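Local coordinates for protein endoglucanase (PDB 3X17) that probably cleaves internal beta-1,4-glucosidic bonds of cellulose and related beta-glucans, as a family 9 endoglucanase with an (alpha/alpha)6 barrel, at residues A464-V469 and F551-F556; K477-G482 and R527-V532. All coordinates share one frame; numbering follows the deposited sequence.

Interaction 1 (A464-V469 and F551-F556); sequences AQLDYV and FVAAHF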
ATOM      1  N   ALA A 464       4.258   5.314 -13.308  1.00 29.08           N
ATOM      2  CA  ALA A 464       4.089   6.725 -12.976  1.00 27.07           C
ATOM      3  C   ALA A 464       3.616   6.915 -11.520  1.00 28.91           C
ATOM      4  O   ALA A 464       3.732   8.022 -10.958  1.00 28.52           O
ATOM      5  CB  ALA A 464       3.098   7.362 -13.944  1.00 26.36           C
ATOM      6  N   GLN A 465       3.055   5.866 -10.926  1.00 26.26           N
ATOM      7  CA  GLN A 465       2.619   5.959  -9.513  1.00 29.09           C
ATOM      8  C   GLN A 465       3.793   5.801  -8.544  1.00 29.62           C
ATOM      9  O   GLN A 465       3.872   6.503  -7.526  1.00 31.48           O
ATOM     10  CB  GLN A 465       1.540   4.922  -9.189  1.00 26.85           C
ATOM     11  CG  GLN A 465       0.359   5.018 -10.101  1.00 25.66           C
ATOM     12  CD  GLN A 465      -0.005   6.460 -10.392  1.00 35.30           C
ATOM     13  OE1 GLN A 465      -0.117   7.285  -9.460  1.00 32.20           O
ATOM     14  NE2 GLN A 465      -0.172   6.793 -11.696  1.00 31.60           N
ATOM     15  N   LEU A 466       4.734   4.933  -8.907  1.00 28.81           N
ATOM     16  CA  LEU A 466       6.031   4.931  -8.248  1.00 31.06           C
ATOM     17  C   LEU A 466       6.791   6.247  -8.425  1.00 32.10           C
ATOM     18  O   LEU A 466       7.287   6.793  -7.446  1.00 33.83           O
ATOM     19  CB  LEU A 466       6.874   3.740  -8.686  1.00 30.12           C
ATOM     20  CG  LEU A 466       6.353   2.345  -8.340  1.00 29.62           C
ATOM     21  CD1 LEU A 466       7.112   1.299  -9.135  1.00 28.64           C
ATOM     22  CD2 LEU A 466       6.593   2.066  -6.851  1.00 31.86           C
ATOM     23  N   ASP A 467       6.903   6.759  -9.650  1.00 29.49           N
ATOM     24  CA  ASP A 467       7.590   8.048  -9.849  1.00 30.60           C
ATOM     25  C   ASP A 467       6.971   9.126  -8.973  1.00 30.08           C
ATOM     26  O   ASP A 467       7.675   9.994  -8.460  1.00 30.25           O
ATOM     27  CB  ASP A 467       7.575   8.530 -11.320  1.00 28.76           C
ATOM     28  CG  ASP A 467       8.320   7.572 -12.283  1.00 34.52           C
ATOM     29  OD1 ASP A 467       9.291   6.867 -11.873  1.00 36.42           O
ATOM     30  OD2 ASP A 467       7.971   7.588 -13.485  1.00 34.76           O
ATOM     31  N   TYR A 468       5.647   9.115  -8.897  1.00 29.08           N
ATOM     32  CA  TYR A 468       4.912  10.157  -8.200  1.00 32.94           C
ATOM     33  C   TYR A 468       5.169  10.142  -6.684  1.00 31.85           C
ATOM     34  O   TYR A 468       5.490  11.185  -6.100  1.00 31.18           O
ATOM     35  CB  TYR A 468       3.414  10.059  -8.485  1.00 30.55           C
ATOM     36  CG  TYR A 468       2.580  10.916  -7.555  1.00 35.91           C
ATOM     37  CD1 TYR A 468       2.368  12.269  -7.824  1.00 34.03           C
ATOM     38  CD2 TYR A 468       1.904  10.352  -6.473  1.00 36.33           C
ATOM     39  CE1 TYR A 468       1.593  13.053  -6.967  1.00 37.55           C
ATOM     40  CE2 TYR A 468       1.089  11.119  -5.655  1.00 34.24           C
ATOM     41  CZ  TYR A 468       0.958  12.472  -5.888  1.00 39.17           C
ATOM     42  OH  TYR A 468       0.199  13.246  -5.026  1.00 34.17           O
ATOM     43  N   VAL A 469       5.140   8.955  -6.072  1.00 31.16           N
ATOM     44  CA  VAL A 469       5.372   8.881  -4.631  1.00 30.66           C
ATOM     45  C   VAL A 469       6.845   9.037  -4.309  1.00 31.47           C
ATOM     46  O   VAL A 469       7.209   9.182  -3.132  1.00 31.61           O
ATOM     47  CB  VAL A 469       4.834   7.585  -3.944  1.00 31.77           C
ATOM     48  CG1 VAL A 469       3.307   7.447  -4.075  1.00 27.83           C
ATOM     49  CG2 VAL A 469       5.571   6.353  -4.438  1.00 30.73           C
ATOM     50  N   PHE A 551       3.507  -4.220  -3.926  1.00 35.06           N
ATOM     51  CA  PHE A 551       2.990  -4.808  -5.176  1.00 34.12           C
ATOM     52  C   PHE A 551       3.531  -4.144  -6.444  1.00 31.90           C
ATOM     53  O   PHE A 551       4.118  -4.812  -7.315  1.00 31.04           O
ATOM     54  CB  PHE A 551       1.459  -4.850  -5.197  1.00 35.03           C
ATOM     55  CG  PHE A 551       0.888  -5.572  -6.406  1.00 34.89           C
ATOM     56  CD1 PHE A 551       0.664  -4.896  -7.597  1.00 32.47           C
ATOM     57  CD2 PHE A 551       0.612  -6.931  -6.355  1.00 37.76           C
ATOM     58  CE1 PHE A 551       0.142  -5.551  -8.703  1.00 35.66           C
ATOM     59  CE2 PHE A 551       0.107  -7.593  -7.457  1.00 36.88           C
ATOM     60  CZ  PHE A 551      -0.145  -6.897  -8.630  1.00 41.90           C
ATOM     61  N   VAL A 552       3.408  -2.824  -6.518  1.00 29.60           N
ATOM     62  CA  VAL A 552       3.788  -2.131  -7.737  1.00 31.15           C
ATOM     63  C   VAL A 552       5.305  -2.146  -7.919  1.00 31.50           C
ATOM     64  O   VAL A 552       5.803  -2.417  -9.016  1.00 31.26           O
ATOM     65  CB  VAL A 552       3.191  -0.698  -7.825  1.00 31.33           C
ATOM     66  CG1 VAL A 552       3.566  -0.049  -9.146  1.00 29.80           C
ATOM     67  CG2 VAL A 552       1.678  -0.767  -7.728  1.00 28.79           C
ATOM     68  N   ALA A 553       6.025  -2.054  -6.802  1.00 29.32           N
ATOM     69  CA  ALA A 553       7.470  -2.068  -6.832  1.00 30.06           C
ATOM     70  C   ALA A 553       7.952  -3.440  -7.313  1.00 31.71           C
ATOM     71  O   ALA A 553       8.931  -3.535  -8.090  1.00 29.24           O
ATOM     72  CB  ALA A 553       8.034  -1.756  -5.458  1.00 32.29           C
ATOM     73  N   ALA A 554       7.278  -4.494  -6.853  1.00 28.73           N
ATOM     74  CA  ALA A 554       7.678  -5.851  -7.238  1.00 31.59           C
ATOM     75  C   ALA A 554       7.509  -6.086  -8.755  1.00 32.25           C
ATOM     76  O   ALA A 554       8.349  -6.729  -9.384  1.00 33.65           O
ATOM     77  CB  ALA A 554       6.909  -6.893  -6.440  1.00 29.41           C
ATOM     78  N   HIS A 555       6.456  -5.523  -9.344  1.00 32.61           N
ATOM     79  CA  HIS A 555       6.305  -5.551 -10.792  1.00 32.98           C
ATOM     80  C   HIS A 555       7.547  -4.998 -11.516  1.00 34.27           C
ATOM     81  O   HIS A 555       8.059  -5.607 -12.454  1.00 34.93           O
ATOM     82  CB  HIS A 555       5.055  -4.796 -11.241  1.00 32.10           C
ATOM     83  CG  HIS A 555       4.849  -4.828 -12.731  1.00 37.92           C
ATOM     84  ND1 HIS A 555       4.061  -5.775 -13.357  1.00 31.95           N
ATOM     85  CD2 HIS A 555       5.387  -4.071 -13.720  1.00 33.56           C
ATOM     86  CE1 HIS A 555       4.113  -5.588 -14.665  1.00 34.54           C
ATOM     87  NE2 HIS A 555       4.909  -4.564 -14.912  1.00 34.38           N
ATOM     88  N   PHE A 556       8.053  -3.859 -11.066  1.00 34.55           N
ATOM     89  CA  PHE A 556       9.157  -3.249 -11.766  1.00 37.13           C
ATOM     90  C   PHE A 556      10.535  -3.742 -11.321  1.00 39.18           C
ATOM     91  O   PHE A 556      11.526  -3.491 -12.000  1.00 42.52           O
ATOM     92  CB  PHE A 556       9.028  -1.734 -11.715  1.00 35.74           C
ATOM     93  CG  PHE A 556       7.887  -1.209 -12.545  1.00 38.40           C
ATOM     94  CD1 PHE A 556       7.986  -1.179 -13.924  1.00 36.66           C
ATOM     95  CD2 PHE A 556       6.663  -0.912 -11.964  1.00 32.98           C
ATOM     96  CE1 PHE A 556       6.934  -0.714 -14.699  1.00 38.82           C
ATOM     97  CE2 PHE A 556       5.615  -0.445 -12.724  1.00 38.58           C
ATOM     98  CZ  PHE A 556       5.764  -0.321 -14.110  1.00 36.62           C
TER

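Interaction 2 (K477-G482 and R527-V532); sequences KSYVTG and RGYADV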
ATOM      1  N   LYS A 477       8.500  15.895  -3.373  1.00 32.02           N
ATOM      2  CA  LYS A 477       8.622  15.166  -2.102  1.00 30.55           C
ATOM      3  C   LYS A 477       8.704  13.678  -2.371  1.00 31.36           C
ATOM      4  O   LYS A 477       7.881  13.128  -3.119  1.00 33.25           O
ATOM      5  CB  LYS A 477       7.394  15.425  -1.232  1.00 30.99           C
ATOM      6  CG  LYS A 477       7.525  14.933   0.238  1.00 31.58           C
ATOM      7  CD  LYS A 477       8.400  15.883   1.072  1.00 27.78           C
ATOM      8  CE  LYS A 477       8.706  15.309   2.473  1.00 28.50           C
ATOM      9  NZ  LYS A 477       9.968  15.903   3.088  1.00 33.71           N
ATOM     10  N   SER A 478       9.590  12.995  -1.668  1.00 31.86           N
ATOM     11  CA  SER A 478       9.500  11.523  -1.603  1.00 32.24           C
ATOM     12  C   SER A 478       8.611  11.189  -0.421  1.00 32.10           C
ATOM     13  O   SER A 478       8.830  11.721   0.674  1.00 32.12           O
ATOM     14  CB  SER A 478      10.871  10.911  -1.352  1.00 31.77           C
ATOM     15  OG  SER A 478      10.742   9.563  -0.888  1.00 32.71           O
ATOM     16  N   TYR A 479       7.571  10.392  -0.643  1.00 29.43           N
ATOM     17  CA  TYR A 479       6.645  10.092   0.440  1.00 29.50           C
ATOM     18  C   TYR A 479       7.029   8.811   1.162  1.00 30.84           C
ATOM     19  O   TYR A 479       6.272   8.323   1.987  1.00 30.54           O
ATOM     20  CB  TYR A 479       5.206  10.011  -0.082  1.00 29.66           C
ATOM     21  CG  TYR A 479       4.641  11.378  -0.516  1.00 31.15           C
ATOM     22  CD1 TYR A 479       4.401  12.399   0.419  1.00 30.61           C
ATOM     23  CD2 TYR A 479       4.424  11.664  -1.864  1.00 30.77           C
ATOM     24  CE1 TYR A 479       3.875  13.655   0.023  1.00 30.31           C
ATOM     25  CE2 TYR A 479       3.895  12.915  -2.277  1.00 35.47           C
ATOM     26  CZ  TYR A 479       3.642  13.904  -1.325  1.00 31.69           C
ATOM     27  OH  TYR A 479       3.139  15.118  -1.742  1.00 31.87           O
ATOM     28  N   VAL A 480       8.196   8.250   0.833  1.00 30.68           N
ATOM     29  CA  VAL A 480       8.632   7.022   1.476  1.00 29.41           C
ATOM     30  C   VAL A 480       9.846   7.291   2.344  1.00 29.62           C
ATOM     31  O   VAL A 480      10.867   7.793   1.864  1.00 29.89           O
ATOM     32  CB  VAL A 480       8.976   5.898   0.473  1.00 29.95           C
ATOM     33  CG1 VAL A 480       9.346   4.626   1.248  1.00 25.61           C
ATOM     34  CG2 VAL A 480       7.812   5.614  -0.444  1.00 26.26           C
ATOM     35  N   THR A 481       9.754   6.936   3.617  1.00 28.15           N
ATOM     36  CA  THR A 481      10.831   7.278   4.551  1.00 30.73           C
ATOM     37  C   THR A 481      12.123   6.619   4.140  1.00 32.78           C
ATOM     38  O   THR A 481      12.120   5.451   3.710  1.00 31.90           O
ATOM     39  CB  THR A 481      10.498   6.852   5.983  1.00 28.57           C
ATOM     40  OG1 THR A 481      10.252   5.445   6.024  1.00 28.35           O
ATOM     41  CG2 THR A 481       9.254   7.570   6.454  1.00 23.92           C
ATOM     42  N   GLY A 482      13.231   7.346   4.289  1.00 32.64           N
ATOM     43  CA  GLY A 482      14.561   6.772   4.005  1.00 32.87           C
ATOM     44  C   GLY A 482      14.872   6.572   2.518  1.00 34.42           C
ATOM     45  O   GLY A 482      15.923   6.026   2.177  1.00 36.00           O
ATOM     46  N   ARG A 527      -1.074  19.395  -3.213  1.00 37.53           N
ATOM     47  CA  ARG A 527      -0.251  20.174  -2.321  1.00 39.41           C
ATOM     48  C   ARG A 527      -0.664  20.116  -0.859  1.00 39.72           C
ATOM     49  O   ARG A 527      -0.011  20.737  -0.017  1.00 38.06           O
ATOM     50  CB  ARG A 527      -0.193  21.627  -2.773  1.00 42.16           C
ATOM     51  CG  ARG A 527       0.835  21.869  -3.855  1.00 40.62           C
ATOM     52  CD  ARG A 527       0.873  23.352  -4.183  1.00 44.40           C
ATOM     53  NE  ARG A 527       1.919  23.644  -5.142  1.00 45.54           N
ATOM     54  CZ  ARG A 527       1.746  23.557  -6.453  1.00 45.25           C
ATOM     55  NH1 ARG A 527       0.554  23.249  -6.943  1.00 43.17           N
ATOM     56  NH2 ARG A 527       2.755  23.812  -7.267  1.00 47.46           N
ATOM     57  N   GLY A 528      -1.733  19.379  -0.554  1.00 37.63           N
ATOM     58  CA  GLY A 528      -2.261  19.334   0.820  1.00 37.68           C
ATOM     59  C   GLY A 528      -1.525  18.420   1.792  1.00 36.27           C
ATOM     60  O   GLY A 528      -2.076  17.455   2.277  1.00 34.09           O
ATOM     61  N   TYR A 529      -0.253  18.698   2.047  1.00 38.26           N
ATOM     62  CA  TYR A 529       0.583  17.769   2.830  1.00 38.59           C
ATOM     63  C   TYR A 529       1.585  18.564   3.640  1.00 36.28           C
ATOM     64  O   TYR A 529       2.107  19.555   3.152  1.00 37.74           O
ATOM     65  CB  TYR A 529       1.357  16.816   1.905  1.00 37.23           C
ATOM     66  CG  TYR A 529       2.565  16.168   2.562  1.00 36.06           C
ATOM     67  CD1 TYR A 529       2.448  14.950   3.225  1.00 29.69           C
ATOM     68  CD2 TYR A 529       3.827  16.766   2.497  1.00 32.68           C
ATOM     69  CE1 TYR A 529       3.569  14.326   3.803  1.00 32.95           C
ATOM     70  CE2 TYR A 529       4.953  16.159   3.095  1.00 30.48           C
ATOM     71  CZ  TYR A 529       4.798  14.962   3.791  1.00 32.42           C
ATOM     72  OH  TYR A 529       5.895  14.342   4.376  1.00 31.90           O
ATOM     73  N   ALA A 530       1.965  18.056   4.804  1.00 36.48           N
ATOM     74  CA  ALA A 530       2.994  18.728   5.618  1.00 36.21           C
ATOM     75  C   ALA A 530       3.897  17.747   6.321  1.00 37.11           C
ATOM     76  O   ALA A 530       3.435  16.893   7.085  1.00 37.69           O
ATOM     77  CB  ALA A 530       2.355  19.676   6.640  1.00 36.04           C
ATOM     78  N   ASP A 531       5.200  17.913   6.145  1.00 36.66           N
ATOM     79  CA  ASP A 531       6.123  16.994   6.797  1.00 36.43           C
ATOM     80  C   ASP A 531       6.317  17.371   8.270  1.00 36.48           C
ATOM     81  O   ASP A 531       7.362  17.857   8.661  1.00 35.15           O
ATOM     82  CB  ASP A 531       7.459  16.925   6.053  1.00 35.73           C
ATOM     83  CG  ASP A 531       8.413  15.884   6.649  1.00 36.60           C
ATOM     84  OD1 ASP A 531       7.993  15.113   7.559  1.00 34.34           O
ATOM     85  OD2 ASP A 531       9.571  15.828   6.183  1.00 37.45           O
ATOM     86  N   VAL A 532       5.317  17.097   9.094  1.00 38.15           N
ATOM     87  CA  VAL A 532       5.435  17.412  10.506  1.00 41.18           C
ATOM     88  C   VAL A 532       4.761  16.312  11.314  1.00 39.11           C
ATOM     89  O   VAL A 532       3.767  15.713  10.860  1.00 38.22           O
ATOM     90  CB  VAL A 532       4.797  18.791  10.844  1.00 41.48           C
ATOM     91  CG1 VAL A 532       3.313  18.788  10.514  1.00 42.33           C
ATOM     92  CG2 VAL A 532       4.981  19.099  12.302  1.00 48.40           C
TER

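Interaction 1 (A464-V469 and F551-F556)
Leu466 is the knob of this contact, and Val552, Ala553 and Phe556 form the hollow that takes it. The three lie on one flank of helix 543-558, with Val552 and Phe556 one turn apart. Leu466 CG stands anti to its carbonyl carbon (chi1 -64°), which carries the forked end across to the other helix. The two methyls then divide the hollow. Leu466 CD1 enters between the side chains of Val552 and Phe556, 3.8 Å from Val552 CG1 and 3.6 Å from Phe556 CD2. It meets the phenyl ring obliquely. CD2 turns toward the small residue, with Leu466 CD2 4.3 Å from Ala553 CB. Backbone lies beneath this methyl, with Ala553 N 4.2 Å from Leu466 CD2. One wall of the hollow is backed within its own helix: His555 CD2 sits 3.6 Å over the centre of the Phe556 ring. No hydrogen bond crosses the contact. The axes of the two segments pass 10.2 Å apart at a crossing angle of -117°, so they cross steeply. A second, weak link joins the same helices, from His555 NE2 to Glu459 OE1. This is buried helix-to-helix packing in the barrel domain. Tyr116 of helix 115-130 touches both Leu466 and Phe556. Helix 435-452 touches both partners through Gln465 and His555, while Phe551 packs on helix 184-200.

Interaction 2 (K477-G482 and R527-V532)
A T-shaped tyrosine pair, Tyr479 with Tyr529, and the salt bridge from Lys477 to Asp531 tie together two loops. The loops match the starts of the two sequence signatures of glycoside hydrolase family 9, so the contact probably helps to frame the active-site region. Tyr479 gives the edge and Tyr529 the face. The planes stand at 84° and the ring centroids are 5.0 Å apart. Tyr479 CE1 sits over the centre of the Tyr529 ring, and its closest atom there is Tyr529 CD1 at 3.7 Å. Lys477 crosses Tyr529 at about a right angle. Its chain bends at chi2 (77°), with Lys477 CD 4.0 Å from Tyr529 CE2 and Lys477 CE 3.5 Å from Tyr529 OH. Lys477 CB also lies over one face of Tyr479, toward the rim. The lysine ends 3.1 Å from the acid, Lys477 NZ to Asp531 OD2, and meets the carboxylate from 39° out of its plane. Pro487 O and Asn486 OD1 also bind NZ. The carboxylate is held by several bonds besides the lysine's: Arg489 N bonds to OD2, and Asn490 N and Asn539 ND2 bond to OD1. Asn539 OD1 takes Tyr529 OH as well, so one side chain braces both residues. A leucine at Tyr529 would probably leave the Tyr479 edge without an aromatic face and Asn539 OD1 without its hydroxyl partner. Segment 477-482 lies in the loop that runs from helix 456-469 to helix 494-499. Segment 527-532 lies in the next loop, which leads from helix 494-499 to helix 543-558.

Interaction 1 is core and interaction 2 lies farther out, partly buried, with centres about 17 Å apart. Both hold the same two parts of the chain together. Segment 477-482 soon follows helix 456-469. Segment 527-532 precedes helix 543-558, so the helices of interaction 1 are joined again through their attached loops. The chemistry changes with the place. Segments 464-469 and 551-556 touch through apolar packing alone, while the loops use an aromatic pair and a salt bridge with a network of hydrogen bonds around it. The two contacts meet directly at the end of helix 456-469, where Val469 O lies 2.8 Å from Tyr479 N, a probable hydrogen bond.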